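Local structure of protein pelota homolog (Archaeoglobus fulgidus, 3OBY) at residues Phe30-Gly35 and Ile65-Val70; Trp26-Ile31 and Leu105-Lys110; Glu20-Leu25 and Ile99-Glu104; Asp36-Thr41 and His95-Thr100. The protein may recognise stalled ribosomes and cleave their mRNA as a metal-dependent endoribonuclease, helping to release non-functional ribosomes and degrade damaged messages. All coordinates share one frame; numbering follows the deposited sequence.

Contact 1 (Phe30-Gly35 and Ile65-Val70); sequences FIIEKG and IEVEKV
The direct polar link uses one carbonyl, V67 O. The backbone N-H of G35 reaches it, with N 2.9 Å from V67 O, in the carbonyl plane and on a lone pair, though the bond is bent at the hydrogen (141°). CA of K34 lies 3.4 Å from the same V67 O as a CA-H...O contact, so two successive residues of the loop approach a single acceptor. A separate bridge is made by a water that donates both to G35 O, at 2.8 Å, and to OE2 of E66, at 3.1 Å, while OE1 of E66 pairs with K84 on the adjoining strand. G35 has a positive phi (121°), at which a CB would jam against the carbonyl oxygen of K34.

The apolar part centres on I32, the first residue past helix 22-31. Its CG2, anti to the backbone N, meets CG2 of V67 and CG2 of V70, each at 4.0 Å, and both valines run roughly at right angles to it. V67 CB also lies 3.5 Å from E33 O. A classic bulge at E68 and K69, opposite S82, accompanies the corner where V67 and V70 both face the loop. At the surface the K34 chain runs along the bend, its CD 3.3 Å from E68 O, then turns at chi3 (-62°) and carries the ammonium away.

The chemistry thus implies a loop held to the bent strand of the Sm fold by backbone and water and by a small aliphatic cluster of I32, V67 and V70, while the carboxylates of E33 and E66 pair with lysines outside it, E33 with K112.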
# COMPACT_ATOMS: atom_id res chain seq x y z
N PHE A 30 5.97 -8.21 -14.08
CA PHE A 30 5.63 -9.38 -14.87
C PHE A 30 4.34 -9.16 -15.63
O PHE A 30 4.01 -9.91 -16.55
CB PHE A 30 5.56 -10.61 -13.96
CG PHE A 30 6.89 -11.01 -13.39
CD1 PHE A 30 7.88 -11.55 -14.21
CD2 PHE A 30 7.20 -10.74 -12.05
CE1 PHE A 30 9.15 -11.83 -13.71
CE2 PHE A 30 8.47 -11.02 -11.54
CZ PHE A 30 9.45 -11.56 -12.38
N ILE A 31 3.61 -8.10 -15.27
CA ILE A 31 2.37 -7.75 -15.96
C ILE A 31 2.77 -7.02 -17.25
O ILE A 31 2.30 -7.36 -18.34
CB ILE A 31 1.47 -6.83 -15.10
CG1 ILE A 31 0.88 -7.60 -13.92
CG2 ILE A 31 0.37 -6.24 -15.95
CD1 ILE A 31 0.13 -8.85 -14.32
N ILE A 32 3.63 -6.02 -17.12
CA ILE A 32 4.11 -5.27 -18.27
C ILE A 32 4.99 -6.19 -19.11
O ILE A 32 5.90 -6.83 -18.59
CB ILE A 32 4.96 -4.08 -17.84
CG1 ILE A 32 4.12 -3.10 -17.04
CG2 ILE A 32 5.57 -3.41 -19.06
CD1 ILE A 32 4.95 -2.09 -16.28
N GLU A 33 4.72 -6.26 -20.41
CA GLU A 33 5.48 -7.14 -21.28
C GLU A 33 6.08 -6.46 -22.50
O GLU A 33 5.65 -5.38 -22.91
CB GLU A 33 4.57 -8.28 -21.74
CG GLU A 33 4.04 -9.14 -20.60
CD GLU A 33 3.04 -10.17 -21.07
OE1 GLU A 33 1.84 -9.84 -21.18
OE2 GLU A 33 3.45 -11.32 -21.33
N LYS A 34 7.11 -7.09 -23.07
CA LYS A 34 7.74 -6.55 -24.26
C LYS A 34 6.67 -6.59 -25.32
O LYS A 34 6.12 -7.66 -25.60
CB LYS A 34 8.93 -7.41 -24.68
CG LYS A 34 10.17 -7.24 -23.80
CD LYS A 34 11.27 -8.23 -24.16
CE LYS A 34 10.83 -9.67 -23.95
NZ LYS A 34 11.90 -10.66 -24.26
N GLY A 35 6.35 -5.43 -25.87
CA GLY A 35 5.33 -5.35 -26.90
C GLY A 35 4.22 -4.42 -26.47
O GLY A 35 3.57 -3.80 -27.31
N ILE A 65 6.01 4.52 -24.55
CA ILE A 65 7.02 3.72 -25.20
C ILE A 65 6.54 2.30 -25.45
O ILE A 65 5.77 1.76 -24.67
CB ILE A 65 8.34 3.68 -24.37
CG1 ILE A 65 8.03 3.38 -22.90
CG2 ILE A 65 9.05 5.02 -24.45
CD1 ILE A 65 8.31 1.96 -22.50
N GLU A 66 6.97 1.72 -26.57
CA GLU A 66 6.61 0.35 -26.90
C GLU A 66 7.71 -0.49 -26.25
O GLU A 66 8.78 -0.68 -26.81
CB GLU A 66 6.60 0.12 -28.41
CG GLU A 66 6.42 -1.34 -28.79
CD GLU A 66 6.40 -1.56 -30.29
OE1 GLU A 66 7.16 -0.87 -31.00
OE2 GLU A 66 5.64 -2.44 -30.76
N VAL A 67 7.41 -0.97 -25.05
CA VAL A 67 8.34 -1.76 -24.26
C VAL A 67 9.18 -2.77 -25.04
O VAL A 67 8.65 -3.61 -25.76
CB VAL A 67 7.58 -2.51 -23.14
CG1 VAL A 67 8.57 -3.21 -22.22
CG2 VAL A 67 6.73 -1.53 -22.34
N GLU A 68 10.50 -2.66 -24.89
CA GLU A 68 11.41 -3.60 -25.55
C GLU A 68 12.18 -4.36 -24.48
O GLU A 68 12.82 -5.37 -24.77
CB GLU A 68 12.38 -2.88 -26.49
CG GLU A 68 11.71 -1.88 -27.43
CD GLU A 68 12.67 -1.32 -28.47
OE1 GLU A 68 13.87 -1.17 -28.17
OE2 GLU A 68 12.21 -1.03 -29.60
N LYS A 69 12.10 -3.87 -23.24
CA LYS A 69 12.77 -4.51 -22.10
C LYS A 69 12.15 -4.07 -20.77
O LYS A 69 11.75 -2.92 -20.61
CB LYS A 69 14.27 -4.19 -22.10
CG LYS A 69 15.09 -5.19 -21.30
CD LYS A 69 16.60 -4.90 -21.33
CE LYS A 69 17.36 -5.97 -20.54
NZ LYS A 69 18.84 -5.83 -20.55
N VAL A 70 12.07 -5.00 -19.83
CA VAL A 70 11.52 -4.73 -18.51
C VAL A 70 12.44 -5.40 -17.51
O VAL A 70 12.75 -6.59 -17.65
CB VAL A 70 10.12 -5.33 -18.34
CG1 VAL A 70 9.53 -4.92 -17.01
CG2 VAL A 70 9.23 -4.89 -19.48
O HOH W 1 3.60 -4.71 -30.01

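Contact 2 (Trp26-Ile31 and Leu105-Lys110); sequences WHLRFI and LSIIKK
F30 carries R29 CD over the centre of one ring face, 3.3 Å above the plane, and has W26 NE1 at its edge. In turn F30 CE2 stands over one face of W26, displaced toward the rim, and H27 CE1 lies at the edge of that indole; the two rings form an edge-to-face pair. The indole also meets the F72 ring, planes about 15° apart, and helix 301-310. Helix 22-31 packs with L28 and I31 on the bent antiparallel sheet of the Sm fold, its segment axis 11.4 Å from that of strand 105-108 and 31° from parallel.

Between them lie branch tips. The L28 and I107 side chains cross obliquely, L28 CD2 4.2 Å from I107 CD1; L28 CD1 lies 4.3 Å from L105 CD2, and I31 CG2 lies 4.3 Å from I107 CD1.

K109 takes the crowded first torsion and bends at chi3, which brings its ammonium to the helix end, where E33 and D36 form salt bridges with it. An alanine here would remove the ammonium, and the buried D36 carboxylate and I31 O would probably be less well satisfied, although E33 would keep K112. K109 NZ sits 2.7 Å from I31 O, nearly along the C=O axis (164°).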
# COMPACT_ATOMS: atom_id res chain seq x y z
N TRP A 26 6.49 -5.43 -7.86
CA TRP A 26 6.95 -6.74 -8.29
C TRP A 26 5.97 -7.36 -9.29
O TRP A 26 6.38 -7.97 -10.29
CB TRP A 26 7.12 -7.67 -7.08
CG TRP A 26 7.70 -8.99 -7.43
CD1 TRP A 26 9.02 -9.29 -7.59
CD2 TRP A 26 6.98 -10.19 -7.75
NE1 TRP A 26 9.17 -10.59 -7.99
CE2 TRP A 26 7.94 -11.17 -8.09
CE3 TRP A 26 5.62 -10.52 -7.78
CZ2 TRP A 26 7.58 -12.47 -8.47
CZ3 TRP A 26 5.26 -11.81 -8.16
CH2 TRP A 26 6.24 -12.77 -8.49
N HIS A 27 4.67 -7.22 -9.05
CA HIS A 27 3.69 -7.79 -9.98
C HIS A 27 3.67 -7.08 -11.32
O HIS A 27 3.58 -7.72 -12.37
CB HIS A 27 2.29 -7.78 -9.36
CG HIS A 27 2.11 -8.78 -8.25
ND1 HIS A 27 2.38 -10.12 -8.40
CD2 HIS A 27 1.68 -8.62 -6.97
CE1 HIS A 27 2.13 -10.75 -7.27
NE2 HIS A 27 1.70 -9.86 -6.38
N LEU A 28 3.75 -5.75 -11.29
CA LEU A 28 3.74 -4.94 -12.50
C LEU A 28 4.87 -5.35 -13.45
O LEU A 28 4.71 -5.33 -14.67
CB LEU A 28 3.88 -3.46 -12.16
CG LEU A 28 2.70 -2.76 -11.47
CD1 LEU A 28 3.14 -1.41 -10.95
CD2 LEU A 28 1.55 -2.60 -12.46
N ARG A 29 6.02 -5.71 -12.87
CA ARG A 29 7.19 -6.14 -13.63
C ARG A 29 6.89 -7.35 -14.51
O ARG A 29 7.49 -7.52 -15.57
CB ARG A 29 8.35 -6.45 -12.67
CG ARG A 29 9.64 -6.89 -13.35
CD ARG A 29 9.61 -8.35 -13.72
NE ARG A 29 10.81 -8.77 -14.45
CZ ARG A 29 10.92 -8.84 -15.77
NH1 ARG A 29 9.91 -8.52 -16.56
NH2 ARG A 29 12.06 -9.27 -16.32
N PHE A 30 5.97 -8.21 -14.08
CA PHE A 30 5.63 -9.38 -14.87
C PHE A 30 4.34 -9.16 -15.63
O PHE A 30 4.01 -9.91 -16.55
CB PHE A 30 5.56 -10.61 -13.96
CG PHE A 30 6.89 -11.01 -13.39
CD1 PHE A 30 7.88 -11.55 -14.21
CD2 PHE A 30 7.20 -10.74 -12.05
CE1 PHE A 30 9.15 -11.83 -13.71
CE2 PHE A 30 8.47 -11.02 -11.54
CZ PHE A 30 9.45 -11.56 -12.38
N ILE A 31 3.61 -8.10 -15.27
CA ILE A 31 2.37 -7.75 -15.96
C ILE A 31 2.77 -7.02 -17.25
O ILE A 31 2.30 -7.36 -18.34
CB ILE A 31 1.47 -6.83 -15.10
CG1 ILE A 31 0.88 -7.60 -13.92
CG2 ILE A 31 0.37 -6.24 -15.95
CD1 ILE A 31 0.13 -8.85 -14.32
N LEU A 105 1.29 5.28 -13.84
CA LEU A 105 1.68 4.80 -15.15
C LEU A 105 0.47 4.16 -15.82
O LEU A 105 -0.46 3.70 -15.14
CB LEU A 105 2.81 3.77 -15.06
CG LEU A 105 2.46 2.39 -14.49
CD1 LEU A 105 3.32 1.35 -15.17
CD2 LEU A 105 2.66 2.40 -12.99
N SER A 106 0.47 4.15 -17.15
CA SER A 106 -0.60 3.57 -17.94
C SER A 106 -0.05 2.45 -18.79
O SER A 106 0.95 2.62 -19.49
CB SER A 106 -1.23 4.63 -18.85
OG SER A 106 -1.96 5.58 -18.10
N ILE A 107 -0.71 1.30 -18.73
CA ILE A 107 -0.32 0.14 -19.50
C ILE A 107 -1.43 -0.05 -20.53
O ILE A 107 -2.61 -0.07 -20.18
CB ILE A 107 -0.21 -1.12 -18.60
CG1 ILE A 107 0.91 -0.94 -17.59
CG2 ILE A 107 0.06 -2.36 -19.44
CD1 ILE A 107 0.94 -2.02 -16.54
N ILE A 108 -1.05 -0.16 -21.80
CA ILE A 108 -2.00 -0.35 -22.88
C ILE A 108 -1.60 -1.61 -23.61
O ILE A 108 -0.50 -1.68 -24.16
CB ILE A 108 -1.96 0.84 -23.85
CG1 ILE A 108 -2.19 2.14 -23.08
CG2 ILE A 108 -3.03 0.67 -24.92
CD1 ILE A 108 -2.12 3.39 -23.93
N LYS A 109 -2.50 -2.60 -23.61
CA LYS A 109 -2.25 -3.89 -24.25
C LYS A 109 -3.54 -4.68 -24.29
O LYS A 109 -4.62 -4.18 -23.94
CB LYS A 109 -1.24 -4.69 -23.42
CG LYS A 109 -1.76 -4.98 -22.00
CD LYS A 109 -0.70 -5.56 -21.07
CE LYS A 109 -0.22 -6.93 -21.53
NZ LYS A 109 0.83 -7.50 -20.64
N LYS A 110 -3.42 -5.92 -24.74
CA LYS A 110 -4.53 -6.84 -24.77
C LYS A 110 -4.26 -7.57 -23.46
O LYS A 110 -3.18 -8.13 -23.27
CB LYS A 110 -4.42 -7.80 -25.97
CG LYS A 110 -3.29 -8.83 -25.88
CD LYS A 110 -3.17 -9.64 -27.18
CE LYS A 110 -2.17 -10.78 -27.06
NZ LYS A 110 -2.61 -11.84 -26.11

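Contact 3 (Glu20-Leu25 and Ile99-Glu104); sequences ETLDDL and ITVGKE
L25 lays CD1 over I99, 3.8 Å from I99 CG2 and 3.7 Å from I99 O; the two side chains cross obliquely. The leucine gets there with CG anti to its backbone N (chi1 -159°), which swings both methyls toward the start of the loop. V101 answers from the other segment. Its CG1, anti to the carbonyl carbon, rests 3.8 Å from C of T21 and touches L22 CD2 at 4.1 Å, so a valine methyl sits against the backbone where the helix begins.

That beginning is a capping box. T21 is the N-cap and its OG1 accepts from D24 N at 3.2 Å; the reciprocal bond, T21 N to D24 OD1, is weak. The same D24 OD1 also takes the N-H of E20 on its anti lone pair, with E20 N 2.9 Å away and the bond nearly straight (166°), and it bonds M1 N as well. Across the contact, T100 to K103 make a type II turn in the loop linking strands 94-99 and 105-108 of the Sm domain, with K103 N bonded to T100 O (3.2 Å) and G102 at a positive phi.

No hydrogen bond joins the two segments, although G102 is bonded through its backbone to P19. D23 bonds outside the contact, to R245 and to I317 N on strand 314-318 of the C-terminal sheet.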
# COMPACT_ATOMS: atom_id res chain seq x y z
N GLU A 20 1.50 0.85 -4.90
CA GLU A 20 1.68 1.43 -3.57
C GLU A 20 2.59 0.60 -2.66
O GLU A 20 2.93 1.01 -1.56
CB GLU A 20 0.31 1.58 -2.89
CG GLU A 20 -0.72 2.35 -3.71
CD GLU A 20 -2.13 2.27 -3.12
OE1 GLU A 20 -2.76 1.20 -3.23
OE2 GLU A 20 -2.60 3.27 -2.54
N THR A 21 2.98 -0.57 -3.14
CA THR A 21 3.83 -1.46 -2.36
C THR A 21 4.83 -2.18 -3.24
O THR A 21 4.67 -2.24 -4.46
CB THR A 21 2.99 -2.51 -1.62
OG1 THR A 21 2.36 -3.38 -2.56
CG2 THR A 21 1.93 -1.85 -0.78
N LEU A 22 5.85 -2.75 -2.61
CA LEU A 22 6.85 -3.49 -3.36
C LEU A 22 6.18 -4.71 -4.00
O LEU A 22 6.64 -5.19 -5.04
CB LEU A 22 8.00 -3.89 -2.44
CG LEU A 22 8.74 -2.69 -1.82
CD1 LEU A 22 9.92 -3.17 -1.01
CD2 LEU A 22 9.21 -1.74 -2.90
N ASP A 23 5.10 -5.19 -3.39
CA ASP A 23 4.33 -6.32 -3.94
C ASP A 23 3.81 -5.89 -5.31
O ASP A 23 3.97 -6.59 -6.31
CB ASP A 23 3.10 -6.63 -3.06
CG ASP A 23 3.45 -7.19 -1.70
OD1 ASP A 23 4.64 -7.18 -1.33
OD2 ASP A 23 2.53 -7.65 -0.99
N ASP A 24 3.19 -4.71 -5.32
CA ASP A 24 2.61 -4.14 -6.53
C ASP A 24 3.69 -3.99 -7.59
O ASP A 24 3.54 -4.47 -8.72
CB ASP A 24 2.01 -2.77 -6.23
CG ASP A 24 0.72 -2.83 -5.41
OD1 ASP A 24 0.33 -1.77 -4.88
OD2 ASP A 24 0.10 -3.91 -5.32
N LEU A 25 4.78 -3.33 -7.22
CA LEU A 25 5.89 -3.10 -8.13
C LEU A 25 6.40 -4.42 -8.71
O LEU A 25 6.71 -4.52 -9.90
CB LEU A 25 7.01 -2.37 -7.41
CG LEU A 25 7.98 -1.62 -8.33
CD1 LEU A 25 7.20 -0.60 -9.14
CD2 LEU A 25 9.07 -0.94 -7.52
N ILE A 99 9.73 3.04 -13.02
CA ILE A 99 8.59 2.96 -12.11
C ILE A 99 8.96 2.69 -10.66
O ILE A 99 9.72 1.76 -10.37
CB ILE A 99 7.62 1.84 -12.55
CG1 ILE A 99 7.38 1.92 -14.05
CG2 ILE A 99 6.31 1.97 -11.78
CD1 ILE A 99 7.00 3.31 -14.54
N THR A 100 8.44 3.51 -9.76
CA THR A 100 8.68 3.33 -8.33
C THR A 100 7.31 3.38 -7.63
O THR A 100 6.32 3.80 -8.23
CB THR A 100 9.59 4.43 -7.74
OG1 THR A 100 8.99 5.71 -7.91
CG2 THR A 100 10.94 4.42 -8.41
N VAL A 101 7.24 2.96 -6.37
CA VAL A 101 5.98 2.99 -5.64
C VAL A 101 5.45 4.42 -5.62
O VAL A 101 6.23 5.37 -5.56
CB VAL A 101 6.12 2.53 -4.16
CG1 VAL A 101 6.51 1.07 -4.10
CG2 VAL A 101 7.16 3.37 -3.45
N GLY A 102 4.13 4.56 -5.67
CA GLY A 102 3.53 5.88 -5.65
C GLY A 102 3.49 6.62 -6.98
O GLY A 102 2.87 7.68 -7.08
N LYS A 103 4.15 6.09 -8.00
CA LYS A 103 4.16 6.74 -9.30
C LYS A 103 3.10 6.17 -10.22
O LYS A 103 2.91 4.96 -10.30
CB LYS A 103 5.52 6.61 -9.97
CG LYS A 103 5.57 7.29 -11.34
CD LYS A 103 6.95 7.18 -11.95
CE LYS A 103 7.14 8.15 -13.09
NZ LYS A 103 8.56 8.17 -13.51
N GLU A 104 2.44 7.06 -10.95
CA GLU A 104 1.40 6.65 -11.86
C GLU A 104 1.97 6.22 -13.21
O GLU A 104 2.99 6.73 -13.66
CB GLU A 104 0.42 7.80 -12.08
CG GLU A 104 -0.82 7.40 -12.86
CD GLU A 104 -1.61 8.60 -13.33
OE1 GLU A 104 -1.13 9.27 -14.27
OE2 GLU A 104 -2.69 8.87 -12.77

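Contact 4 (Asp36-Thr41 and His95-Thr100); sequences DVVFAT and HTLNIT
The contact is apolar side-chain packing, and L97 does most of the work. With CG anti to its carbonyl carbon (chi1 -54°) it sends its two methyls to V38 and A40, alternate residues of strand 37-40. L97 CD1 lies 3.5 Å from CG1 of V38, the two side chains sliding past one another in opposite directions, and L97 CD2 lies 3.8 Å from CB of A40. The same methyls also lie against carbonyl oxygens, CD1 3.3 Å from V38 O and CD2 3.8 Å from A40 O. I99 brings CD1 to within 4.5 Å of A40 CB. F39 points away from this packing, as strand alternation demands.

Backbone pairing goes to other strands: V38 is bonded to I65 and L97 to V81. Just past the end of 36-41, T42 OG1 takes part in a hydrogen bond with H95 NE2.

An alanine in place of L97 would remove both methyls and would probably loosen the packing, since no hydrogen bond crosses between the two segments.

The axes cross at 69°, 8.2 Å apart, while strands 63-72 and 79-87 lie between them in sheet order. Side chains of non-adjacent strands meeting across the concave face are characteristic of the strongly bent antiparallel sheet of the Sm fold, which forms a barrel-like core.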
# COMPACT_ATOMS: atom_id res chain seq x y z
N ASP A 36 4.01 -4.30 -25.16
CA ASP A 36 2.97 -3.42 -24.65
C ASP A 36 3.36 -1.96 -24.85
O ASP A 36 4.40 -1.66 -25.42
CB ASP A 36 2.71 -3.66 -23.15
CG ASP A 36 2.26 -5.08 -22.85
OD1 ASP A 36 1.68 -5.74 -23.74
OD2 ASP A 36 2.47 -5.53 -21.70
N VAL A 37 2.51 -1.06 -24.39
CA VAL A 37 2.81 0.36 -24.47
C VAL A 37 2.59 0.93 -23.08
O VAL A 37 1.54 0.73 -22.47
CB VAL A 37 1.89 1.09 -25.49
CG1 VAL A 37 2.15 2.60 -25.42
CG2 VAL A 37 2.17 0.58 -26.90
N VAL A 38 3.59 1.65 -22.59
CA VAL A 38 3.54 2.24 -21.26
C VAL A 38 3.71 3.76 -21.29
O VAL A 38 4.63 4.28 -21.93
CB VAL A 38 4.65 1.64 -20.36
CG1 VAL A 38 4.61 2.26 -18.98
CG2 VAL A 38 4.49 0.13 -20.29
N PHE A 39 2.81 4.46 -20.60
CA PHE A 39 2.86 5.92 -20.51
C PHE A 39 3.18 6.32 -19.07
O PHE A 39 2.59 5.80 -18.13
CB PHE A 39 1.50 6.53 -20.88
CG PHE A 39 1.33 6.78 -22.35
CD1 PHE A 39 1.68 8.01 -22.90
CD2 PHE A 39 0.81 5.79 -23.17
CE1 PHE A 39 1.51 8.25 -24.26
CE2 PHE A 39 0.63 6.02 -24.54
CZ PHE A 39 0.98 7.25 -25.08
N ALA A 40 4.11 7.25 -18.92
CA ALA A 40 4.51 7.73 -17.60
C ALA A 40 5.21 9.06 -17.78
O ALA A 40 5.73 9.34 -18.86
CB ALA A 40 5.47 6.74 -16.94
N THR A 41 5.22 9.89 -16.74
CA THR A 41 5.91 11.17 -16.83
C THR A 41 7.40 10.94 -16.56
O THR A 41 7.78 10.15 -15.68
CB THR A 41 5.33 12.21 -15.86
OG1 THR A 41 5.67 11.87 -14.52
CG2 THR A 41 3.83 12.20 -15.97
N HIS A 95 13.45 5.72 -25.18
CA HIS A 95 13.41 6.30 -23.85
C HIS A 95 13.19 5.23 -22.77
O HIS A 95 12.76 4.12 -23.06
CB HIS A 95 12.29 7.33 -23.79
CG HIS A 95 12.34 8.22 -22.59
ND1 HIS A 95 13.34 9.14 -22.39
CD2 HIS A 95 11.50 8.33 -21.53
CE1 HIS A 95 13.11 9.79 -21.26
NE2 HIS A 95 12.01 9.32 -20.72
N THR A 96 13.48 5.59 -21.53
CA THR A 96 13.32 4.68 -20.40
C THR A 96 12.42 5.26 -19.32
O THR A 96 12.59 6.41 -18.90
CB THR A 96 14.69 4.33 -19.75
OG1 THR A 96 15.51 3.62 -20.68
CG2 THR A 96 14.49 3.49 -18.51
N LEU A 97 11.45 4.47 -18.87
CA LEU A 97 10.54 4.91 -17.83
C LEU A 97 10.93 4.13 -16.57
O LEU A 97 11.04 2.90 -16.60
CB LEU A 97 9.08 4.61 -18.23
CG LEU A 97 8.53 5.13 -19.57
CD1 LEU A 97 7.21 4.43 -19.89
CD2 LEU A 97 8.32 6.63 -19.51
N ASN A 98 11.17 4.83 -15.46
CA ASN A 98 11.52 4.16 -14.21
C ASN A 98 10.35 4.20 -13.24
O ASN A 98 10.00 5.25 -12.70
CB ASN A 98 12.75 4.83 -13.55
CG ASN A 98 14.06 4.47 -14.25
OD1 ASN A 98 14.34 3.31 -14.51
ND2 ASN A 98 14.87 5.49 -14.53
N ILE A 99 9.73 3.04 -13.02
CA ILE A 99 8.59 2.96 -12.11
C ILE A 99 8.96 2.69 -10.66
O ILE A 99 9.72 1.76 -10.37
CB ILE A 99 7.62 1.84 -12.55
CG1 ILE A 99 7.38 1.92 -14.05
CG2 ILE A 99 6.31 1.97 -11.78
CD1 ILE A 99 7.00 3.31 -14.54
N THR A 100 8.44 3.51 -9.76
CA THR A 100 8.68 3.33 -8.33
C THR A 100 7.31 3.38 -7.63
O THR A 100 6.32 3.80 -8.23
CB THR A 100 9.59 4.43 -7.74
OG1 THR A 100 8.99 5.71 -7.91
CG2 THR A 100 10.94 4.42 -8.41

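Overall arrangement
Contact 2 is wholly buried and contact 4 almost so, whereas contacts 1 and 3 are only partly buried and mix aliphatic groups with exposed loops. Helix 22-31 takes part in three of them: its start in contact 3, its body in contact 2 and the turn after its end in contact 1. Contact 4 instead spans the curved sheet. Chemistry follows place: contact 4 is aliphatic packing, contact 2 sets one buried ammonium beside its apolar tips, and contact 1 adds backbone and water bonds. Contact 3 has no hydrogen bond across it; its polar groups bond within their own segment or to residues beyond both. K109 joins contacts 1, 2 and 4, while I99, shared by contacts 3 and 4, packs on L105 of contact 2.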